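Local coordinates for protein TadZ (Pseudomonas aeruginosa, PDB 4LDA) that is a pilus assembly protein that may bind and hydrolyse ATP, represented here by its receiver-like N-terminal domain, at residues V51-L56 and G115-L120; L16-N21 and D102-G107. One frame throughout, in Å; residues are numbered along the deposited sequence.

How the interactions relate
Both contacts sit on one face of the parallel sheet of a CheY-like domain, their centres about 9 Å apart. Interaction 1 lays helix 110-121 against the middle strand, 51-55, in the interior; interaction 2 joins helix 13-22 to the end of the edge strand 102-104, at one side of the sheet, and to the turn that follows it, at the surface. Strand 102-104 and helix 110-121 are consecutive in the chain, and the two contacts touch: Leu116 CD2 packs 4.0 Å from Ile104 CG2. A second bridge runs through the helix 13-22 side, where Leu19 CD1 comes within 3.9 Å of Phe53 CB.

Interaction 1: residues V51-L56 and G115-L120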
ATOM      1  N   VAL A  51      -0.542   5.798   3.858  1.00 61.32           N
ATOM      2  CA  VAL A  51      -0.052   4.848   2.862  1.00 58.46           C
ATOM      3  C   VAL A  51      -0.627   3.467   3.164  1.00 60.55           C
ATOM      4  O   VAL A  51      -0.584   3.015   4.317  1.00 58.13           O
ATOM      5  CB  VAL A  51       1.498   4.801   2.781  1.00 59.29           C
ATOM      6  CG1 VAL A  51       1.979   3.776   1.735  1.00 57.81           C
ATOM      7  CG2 VAL A  51       2.068   6.189   2.505  1.00 58.91           C
ATOM      8  N   LEU A  52      -1.161   2.803   2.108  1.00 55.12           N
ATOM      9  CA  LEU A  52      -1.671   1.445   2.168  1.00 52.82           C
ATOM     10  C   LEU A  52      -0.959   0.600   1.116  1.00 53.41           C
ATOM     11  O   LEU A  52      -0.955   0.952  -0.066  1.00 51.67           O
ATOM     12  CB  LEU A  52      -3.200   1.386   1.995  1.00 53.92           C
ATOM     13  CG  LEU A  52      -3.816  -0.012   2.067  1.00 58.33           C
ATOM     14  CD1 LEU A  52      -4.965  -0.036   3.013  1.00 60.92           C
ATOM     15  CD2 LEU A  52      -4.271  -0.501   0.700  1.00 57.39           C
ATOM     16  N   PHE A  53      -0.368  -0.520   1.554  1.00 49.85           N
ATOM     17  CA  PHE A  53       0.274  -1.494   0.682  1.00 49.38           C
ATOM     18  C   PHE A  53      -0.723  -2.618   0.388  1.00 53.14           C
ATOM     19  O   PHE A  53      -1.366  -3.113   1.301  1.00 53.02           O
ATOM     20  CB  PHE A  53       1.565  -2.028   1.309  1.00 50.29           C
ATOM     21  CG  PHE A  53       2.625  -0.972   1.475  1.00 50.68           C
ATOM     22  CD1 PHE A  53       3.479  -0.655   0.427  1.00 52.71           C
ATOM     23  CD2 PHE A  53       2.788  -0.314   2.691  1.00 52.75           C
ATOM     24  CE1 PHE A  53       4.464   0.315   0.582  1.00 53.12           C
ATOM     25  CE2 PHE A  53       3.767   0.667   2.845  1.00 54.16           C
ATOM     26  CZ  PHE A  53       4.606   0.962   1.799  1.00 51.72           C
ATOM     27  N   ILE A  54      -0.890  -2.978  -0.886  1.00 50.84           N
ATOM     28  CA  ILE A  54      -1.805  -4.057  -1.262  1.00 51.63           C
ATOM     29  C   ILE A  54      -1.070  -4.999  -2.233  1.00 55.15           C
ATOM     30  O   ILE A  54      -0.523  -4.568  -3.238  1.00 54.11           O
ATOM     31  CB  ILE A  54      -3.165  -3.559  -1.822  1.00 55.94           C
ATOM     32  CG1 ILE A  54      -4.183  -4.749  -1.966  1.00 57.44           C
ATOM     33  CG2 ILE A  54      -2.999  -2.691  -3.099  1.00 55.16           C
ATOM     34  CD1 ILE A  54      -5.600  -4.368  -2.316  1.00 64.98           C
ATOM     35  N   SER A  55      -1.010  -6.277  -1.865  1.00 54.26           N
ATOM     36  CA  SER A  55      -0.362  -7.311  -2.653  1.00 53.77           C
ATOM     37  C   SER A  55      -1.357  -7.810  -3.716  1.00 58.32           C
ATOM     38  O   SER A  55      -2.472  -8.238  -3.388  1.00 59.38           O
ATOM     39  CB  SER A  55       0.147  -8.430  -1.750  1.00 54.56           C
ATOM     40  OG  SER A  55       0.933  -9.329  -2.508  1.00 63.76           O
ATOM     41  N   LEU A  56      -0.953  -7.695  -4.983  1.00 55.58           N
ATOM     42  CA  LEU A  56      -1.734  -8.068  -6.157  1.00 58.28           C
ATOM     43  C   LEU A  56      -1.081  -9.184  -6.981  1.00 66.43           C
ATOM     44  O   LEU A  56       0.132  -9.187  -7.221  1.00 66.44           O
ATOM     45  CB  LEU A  56      -1.947  -6.849  -7.070  1.00 58.37           C
ATOM     46  CG  LEU A  56      -2.746  -5.680  -6.512  1.00 63.29           C
ATOM     47  CD1 LEU A  56      -2.815  -4.559  -7.519  1.00 64.55           C
ATOM     48  CD2 LEU A  56      -4.149  -6.100  -6.140  1.00 65.34           C
ATOM     49  N   GLY A 115      12.789   5.320   0.140  1.00 52.21           N
ATOM     50  CA  GLY A 115      12.822   6.344  -0.895  1.00 51.64           C
ATOM     51  C   GLY A 115      11.431   6.716  -1.358  1.00 56.31           C
ATOM     52  O   GLY A 115      11.116   7.907  -1.484  1.00 59.23           O
ATOM     53  N   LEU A 116      10.586   5.697  -1.595  1.00 50.51           N
ATOM     54  CA  LEU A 116       9.194   5.856  -1.993  1.00 50.87           C
ATOM     55  C   LEU A 116       8.379   6.598  -0.920  1.00 55.23           C
ATOM     56  O   LEU A 116       7.600   7.478  -1.264  1.00 54.84           O
ATOM     57  CB  LEU A 116       8.595   4.463  -2.248  1.00 50.63           C
ATOM     58  CG  LEU A 116       7.067   4.342  -2.413  1.00 55.44           C
ATOM     59  CD1 LEU A 116       6.565   5.118  -3.597  1.00 55.37           C
ATOM     60  CD2 LEU A 116       6.672   2.928  -2.555  1.00 57.65           C
ATOM     61  N   ILE A 117       8.569   6.253   0.366  1.00 52.18           N
ATOM     62  CA  ILE A 117       7.869   6.868   1.502  1.00 52.51           C
ATOM     63  C   ILE A 117       8.287   8.334   1.632  1.00 57.04           C
ATOM     64  O   ILE A 117       7.422   9.169   1.894  1.00 58.01           O
ATOM     65  CB  ILE A 117       8.127   6.055   2.808  1.00 54.89           C
ATOM     66  CG1 ILE A 117       7.493   4.660   2.696  1.00 53.78           C
ATOM     67  CG2 ILE A 117       7.688   6.767   4.089  1.00 55.32           C
ATOM     68  CD1 ILE A 117       5.962   4.548   2.315  1.00 57.83           C
ATOM     69  N   ARG A 118       9.582   8.647   1.433  1.00 54.47           N
ATOM     70  CA  ARG A 118      10.094  10.028   1.397  1.00 56.94           C
ATOM     71  C   ARG A 118       9.372  10.857   0.352  1.00 63.07           C
ATOM     72  O   ARG A 118       8.902  11.965   0.657  1.00 64.60           O
ATOM     73  CB  ARG A 118      11.596  10.059   1.054  1.00 59.32           C
ATOM     74  CG  ARG A 118      12.593  10.153   2.191  1.00 76.65           C
ATOM     75  CD  ARG A 118      13.983  10.442   1.619  1.00 99.82           C
ATOM     76  NE  ARG A 118      14.125  11.823   1.121  1.00121.05           N
ATOM     77  CZ  ARG A 118      14.070  12.197  -0.158  1.00137.00           C
ATOM     78  NH1 ARG A 118      13.887  11.294  -1.116  1.00125.26           N
ATOM     79  NH2 ARG A 118      14.208  13.475  -0.489  1.00123.50           N
ATOM     80  N   ARG A 119       9.308  10.298  -0.901  1.00 58.45           N
ATOM     81  CA  ARG A 119       8.705  10.933  -2.064  1.00 59.60           C
ATOM     82  C   ARG A 119       7.224  11.190  -1.840  1.00 62.67           C
ATOM     83  O   ARG A 119       6.764  12.296  -2.112  1.00 62.58           O
ATOM     84  CB  ARG A 119       8.905  10.106  -3.344  1.00 62.64           C
ATOM     85  CG  ARG A 119      10.333  10.065  -3.873  1.00 80.63           C
ATOM     86  CD  ARG A 119      10.435   9.499  -5.296  1.00 95.15           C
ATOM     87  NE  ARG A 119       9.751   8.214  -5.524  1.00102.06           N
ATOM     88  CZ  ARG A 119      10.329   7.018  -5.448  1.00110.65           C
ATOM     89  NH1 ARG A 119      11.616   6.913  -5.131  1.00 88.63           N
ATOM     90  NH2 ARG A 119       9.628   5.917  -5.695  1.00100.67           N
ATOM     91  N   LEU A 120       6.493  10.190  -1.317  1.00 58.86           N
ATOM     92  CA  LEU A 120       5.064  10.304  -1.041  1.00 59.79           C
ATOM     93  C   LEU A 120       4.769  11.314   0.079  1.00 68.03           C
ATOM     94  O   LEU A 120       3.699  11.935   0.049  1.00 72.09           O
ATOM     95  CB  LEU A 120       4.474   8.949  -0.670  1.00 58.06           C
ATOM     96  CG  LEU A 120       4.363   7.889  -1.765  1.00 60.57           C
ATOM     97  CD1 LEU A 120       3.872   6.592  -1.161  1.00 59.49           C
ATOM     98  CD2 LEU A 120       3.444   8.330  -2.910  1.00 60.62           C
TER
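Ile117 reaches from its helix with the end methyl, CD1, which settles against the far end of the Phe53 ring, 3.9 Å from CZ, and against a methyl of Val51, 4.1 Å from CG1. The approach to the ring is oblique. With Phe53 CG anti to its own carbonyl carbon (chi1 -65°), the ring extends away from the strand toward the helix, although its CB does not start out in that direction. Val51, two residues earlier on the same side of the strand, divides its branches between two partners: CG1 goes to Ile117, while CG2 meets CD1 of Leu120 at 4.1 Å, the two side chains lying roughly at right angles. In this CheY-like alpha/beta fold strand 51-55 is the middle of the five parallel strands, and the 115-120 part of the last helix, 110-121, runs at 140° to it, the segment axes 11.4 Å apart at closest. Only side-chain ends bridge that distance, and no hydrogen bond joins the segments. Val51 and Ile117 also both touch Phe6 of the neighbouring strand 4-9, while Phe53 and Ile117 share Leu23. On the other flank, Phe53 packs on Ile104 of strand 102-104.

Interaction 2: residues L16-N21 and D102-G107; sequences LDWLQN and DFITYG
Trp18 lays one face of its indole over the backbone turn at Tyr106 and Gly107. Tyr106 CA stands 3.9 Å from the centroid of the six-membered ring, only 15° off its normal, and Gly107 CA lies 4.1 Å from the centroid of the five-membered ring, giving two CH-pi contacts side by side. Between them the backbone N of Gly107 approaches Trp18 CE2 to 3.4 Å. The Tyr106 ring turns its edge toward the same face in an offset edge-to-face pair, the planes at 89° and CD1 3.7 Å from Trp18 CE3. At the far end of the indole, Ile104 brings its end methyl CD1 obliquely to within 3.6 Å of Trp18 CH2, and Thr105 O, also oblique, lies 3.4 Å from CZ2 of Trp18. Trp18 CG is anti to the backbone N (chi1 166°), which sends the indole out from helix 13-22 across the end of strand 102-104. Trp18 NE1 is hydrogen-bonded to Ala108 O, which helps to hold the ring's rotation, and Leu113 of helix 110-121 adds an apolar neighbour. Further out, Thr105 OG1 is hydrogen-bonded to Gly84 O, while His12 makes an edge-to-face pair with Tyr106. The contact joins the first helix of the receiver-like fold to the end of its last strand and the turn that follows. Between the segments themselves it consists mainly of apolar, CH-pi and edge-to-face contacts to one indole, whose hydrogen bond goes to Ala108 just beyond.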
ATOM      1  N   LEU A  16       4.894  -9.084   4.629  1.00 55.80           N
ATOM      2  CA  LEU A  16       4.699  -8.251   5.805  1.00 55.20           C
ATOM      3  C   LEU A  16       6.032  -8.013   6.527  1.00 61.30           C
ATOM      4  O   LEU A  16       6.305  -6.874   6.912  1.00 62.35           O
ATOM      5  CB  LEU A  16       3.676  -8.873   6.750  1.00 55.74           C
ATOM      6  CG  LEU A  16       3.270  -7.992   7.935  1.00 59.88           C
ATOM      7  CD1 LEU A  16       2.500  -6.739   7.474  1.00 59.29           C
ATOM      8  CD2 LEU A  16       2.508  -8.788   8.962  1.00 59.98           C
ATOM      9  N   ASP A  17       6.865  -9.062   6.674  1.00 57.50           N
ATOM     10  CA  ASP A  17       8.180  -8.962   7.300  1.00 57.25           C
ATOM     11  C   ASP A  17       9.085  -8.025   6.508  1.00 59.24           C
ATOM     12  O   ASP A  17       9.741  -7.183   7.111  1.00 58.79           O
ATOM     13  CB  ASP A  17       8.838 -10.345   7.439  1.00 61.34           C
ATOM     14  CG  ASP A  17       8.172 -11.251   8.453  1.00 86.03           C
ATOM     15  OD1 ASP A  17       7.613 -10.726   9.444  1.00 88.89           O
ATOM     16  OD2 ASP A  17       8.259 -12.490   8.293  1.00 98.90           O
ATOM     17  N   TRP A  18       9.093  -8.153   5.162  1.00 54.71           N
ATOM     18  CA  TRP A  18       9.867  -7.336   4.226  1.00 52.80           C
ATOM     19  C   TRP A  18       9.475  -5.850   4.353  1.00 55.26           C
ATOM     20  O   TRP A  18      10.350  -4.985   4.448  1.00 53.06           O
ATOM     21  CB  TRP A  18       9.664  -7.843   2.788  1.00 50.49           C
ATOM     22  CG  TRP A  18      10.121  -6.906   1.690  1.00 49.51           C
ATOM     23  CD1 TRP A  18      11.405  -6.596   1.347  1.00 51.68           C
ATOM     24  CD2 TRP A  18       9.281  -6.272   0.712  1.00 48.30           C
ATOM     25  NE1 TRP A  18      11.410  -5.761   0.259  1.00 50.30           N
ATOM     26  CE2 TRP A  18      10.120  -5.545  -0.152  1.00 51.35           C
ATOM     27  CE3 TRP A  18       7.891  -6.197   0.522  1.00 49.26           C
ATOM     28  CZ2 TRP A  18       9.617  -4.790  -1.229  1.00 50.80           C
ATOM     29  CZ3 TRP A  18       7.394  -5.429  -0.526  1.00 50.56           C
ATOM     30  CH2 TRP A  18       8.250  -4.758  -1.403  1.00 50.67           C
ATOM     31  N   LEU A  19       8.172  -5.572   4.434  1.00 52.14           N
ATOM     32  CA  LEU A  19       7.674  -4.216   4.624  1.00 50.76           C
ATOM     33  C   LEU A  19       8.078  -3.655   5.987  1.00 56.24           C
ATOM     34  O   LEU A  19       8.617  -2.549   6.032  1.00 57.29           O
ATOM     35  CB  LEU A  19       6.143  -4.152   4.478  1.00 50.15           C
ATOM     36  CG  LEU A  19       5.544  -4.338   3.087  1.00 53.19           C
ATOM     37  CD1 LEU A  19       4.043  -4.396   3.174  1.00 53.51           C
ATOM     38  CD2 LEU A  19       5.978  -3.235   2.127  1.00 51.88           C
ATOM     39  N   GLN A  20       7.837  -4.411   7.086  1.00 53.97           N
ATOM     40  CA  GLN A  20       8.127  -4.002   8.463  1.00 53.98           C
ATOM     41  C   GLN A  20       9.603  -3.717   8.690  1.00 56.52           C
ATOM     42  O   GLN A  20       9.931  -2.721   9.338  1.00 56.28           O
ATOM     43  CB  GLN A  20       7.659  -5.066   9.469  1.00 56.65           C
ATOM     44  CG  GLN A  20       6.158  -5.025   9.695  1.00 76.26           C
ATOM     45  CD  GLN A  20       5.571  -6.132  10.543  1.00 86.68           C
ATOM     46  OE1 GLN A  20       6.129  -7.222  10.677  1.00 83.97           O
ATOM     47  NE2 GLN A  20       4.343  -5.931  11.000  1.00 71.48           N
ATOM     48  N   ASN A  21      10.483  -4.586   8.174  1.00 53.03           N
ATOM     49  CA  ASN A  21      11.930  -4.467   8.336  1.00 53.54           C
ATOM     50  C   ASN A  21      12.490  -3.321   7.529  1.00 58.04           C
ATOM     51  O   ASN A  21      13.324  -2.587   8.050  1.00 60.21           O
ATOM     52  CB  ASN A  21      12.636  -5.775   7.941  1.00 56.18           C
ATOM     53  CG  ASN A  21      12.405  -6.932   8.900  1.00 76.40           C
ATOM     54  OD1 ASN A  21      12.058  -6.758  10.082  1.00 75.47           O
ATOM     55  ND2 ASN A  21      12.630  -8.147   8.431  1.00 67.30           N
ATOM     56  N   ASP A 102       1.673   3.882  -6.899  0.50 60.21           N
ATOM     57  CA  ASP A 102       2.959   3.260  -7.207  0.50 57.29           C
ATOM     58  C   ASP A 102       2.851   1.714  -7.182  0.50 56.91           C
ATOM     59  O   ASP A 102       1.858   1.175  -6.685  0.50 55.83           O
ATOM     60  CB  ASP A 102       4.027   3.754  -6.208  0.50 57.91           C
ATOM     61  CG  ASP A 102       4.184   5.270  -6.160  0.50 68.25           C
ATOM     62  OD1 ASP A 102       3.410   5.927  -5.424  0.50 69.06           O
ATOM     63  OD2 ASP A 102       5.089   5.795  -6.842  0.50 73.92           O
ATOM     64  N   PHE A 103       3.864   1.019  -7.757  1.00 51.79           N
ATOM     65  CA  PHE A 103       3.961  -0.443  -7.839  1.00 50.60           C
ATOM     66  C   PHE A 103       5.392  -0.894  -7.524  1.00 56.39           C
ATOM     67  O   PHE A 103       6.335  -0.450  -8.185  1.00 57.30           O
ATOM     68  CB  PHE A 103       3.552  -0.898  -9.255  1.00 52.19           C
ATOM     69  CG  PHE A 103       3.230  -2.370  -9.390  1.00 52.39           C
ATOM     70  CD1 PHE A 103       4.246  -3.321  -9.443  1.00 51.79           C
ATOM     71  CD2 PHE A 103       1.917  -2.796  -9.557  1.00 54.45           C
ATOM     72  CE1 PHE A 103       3.952  -4.659  -9.619  1.00 53.04           C
ATOM     73  CE2 PHE A 103       1.619  -4.147  -9.695  1.00 56.95           C
ATOM     74  CZ  PHE A 103       2.636  -5.065  -9.741  1.00 54.59           C
ATOM     75  N   ILE A 104       5.552  -1.762  -6.522  1.00 52.30           N
ATOM     76  CA  ILE A 104       6.856  -2.281  -6.106  1.00 51.67           C
ATOM     77  C   ILE A 104       6.810  -3.805  -6.171  1.00 54.60           C
ATOM     78  O   ILE A 104       5.736  -4.399  -6.117  1.00 51.94           O
ATOM     79  CB  ILE A 104       7.301  -1.764  -4.695  1.00 54.01           C
ATOM     80  CG1 ILE A 104       6.217  -2.017  -3.623  1.00 53.31           C
ATOM     81  CG2 ILE A 104       7.662  -0.262  -4.780  1.00 56.76           C
ATOM     82  CD1 ILE A 104       6.587  -1.708  -2.179  1.00 60.67           C
ATOM     83  N   THR A 105       7.968  -4.423  -6.346  1.00 52.84           N
ATOM     84  CA  THR A 105       8.052  -5.876  -6.383  1.00 53.51           C
ATOM     85  C   THR A 105       8.609  -6.335  -5.039  1.00 55.81           C
ATOM     86  O   THR A 105       9.562  -5.759  -4.505  1.00 53.62           O
ATOM     87  CB  THR A 105       8.866  -6.398  -7.592  1.00 63.39           C
ATOM     88  OG1 THR A 105       8.237  -5.945  -8.783  1.00 66.27           O
ATOM     89  CG2 THR A 105       8.950  -7.930  -7.647  1.00 64.56           C
ATOM     90  N   TYR A 106       7.959  -7.373  -4.490  1.00 52.80           N
ATOM     91  CA  TYR A 106       8.360  -8.011  -3.249  1.00 51.94           C
ATOM     92  C   TYR A 106       9.813  -8.460  -3.334  1.00 56.70           C
ATOM     93  O   TYR A 106      10.196  -9.121  -4.292  1.00 57.82           O
ATOM     94  CB  TYR A 106       7.435  -9.192  -2.949  1.00 52.43           C
ATOM     95  CG  TYR A 106       7.951 -10.119  -1.885  1.00 52.09           C
ATOM     96  CD1 TYR A 106       8.146  -9.674  -0.582  1.00 53.66           C
ATOM     97  CD2 TYR A 106       8.178 -11.461  -2.158  1.00 53.51           C
ATOM     98  CE1 TYR A 106       8.634 -10.526   0.405  1.00 55.28           C
ATOM     99  CE2 TYR A 106       8.652 -12.326  -1.180  1.00 55.48           C
ATOM    100  CZ  TYR A 106       8.858 -11.859   0.108  1.00 61.35           C
ATOM    101  OH  TYR A 106       9.317 -12.700   1.085  1.00 63.12           O
ATOM    102  N   GLY A 107      10.611  -8.057  -2.362  1.00 52.75           N
ATOM    103  CA  GLY A 107      12.027  -8.386  -2.328  1.00 53.22           C
ATOM    104  C   GLY A 107      12.913  -7.275  -2.843  1.00 58.97           C
ATOM    105  O   GLY A 107      14.121  -7.470  -3.018  1.00 61.56           O
TER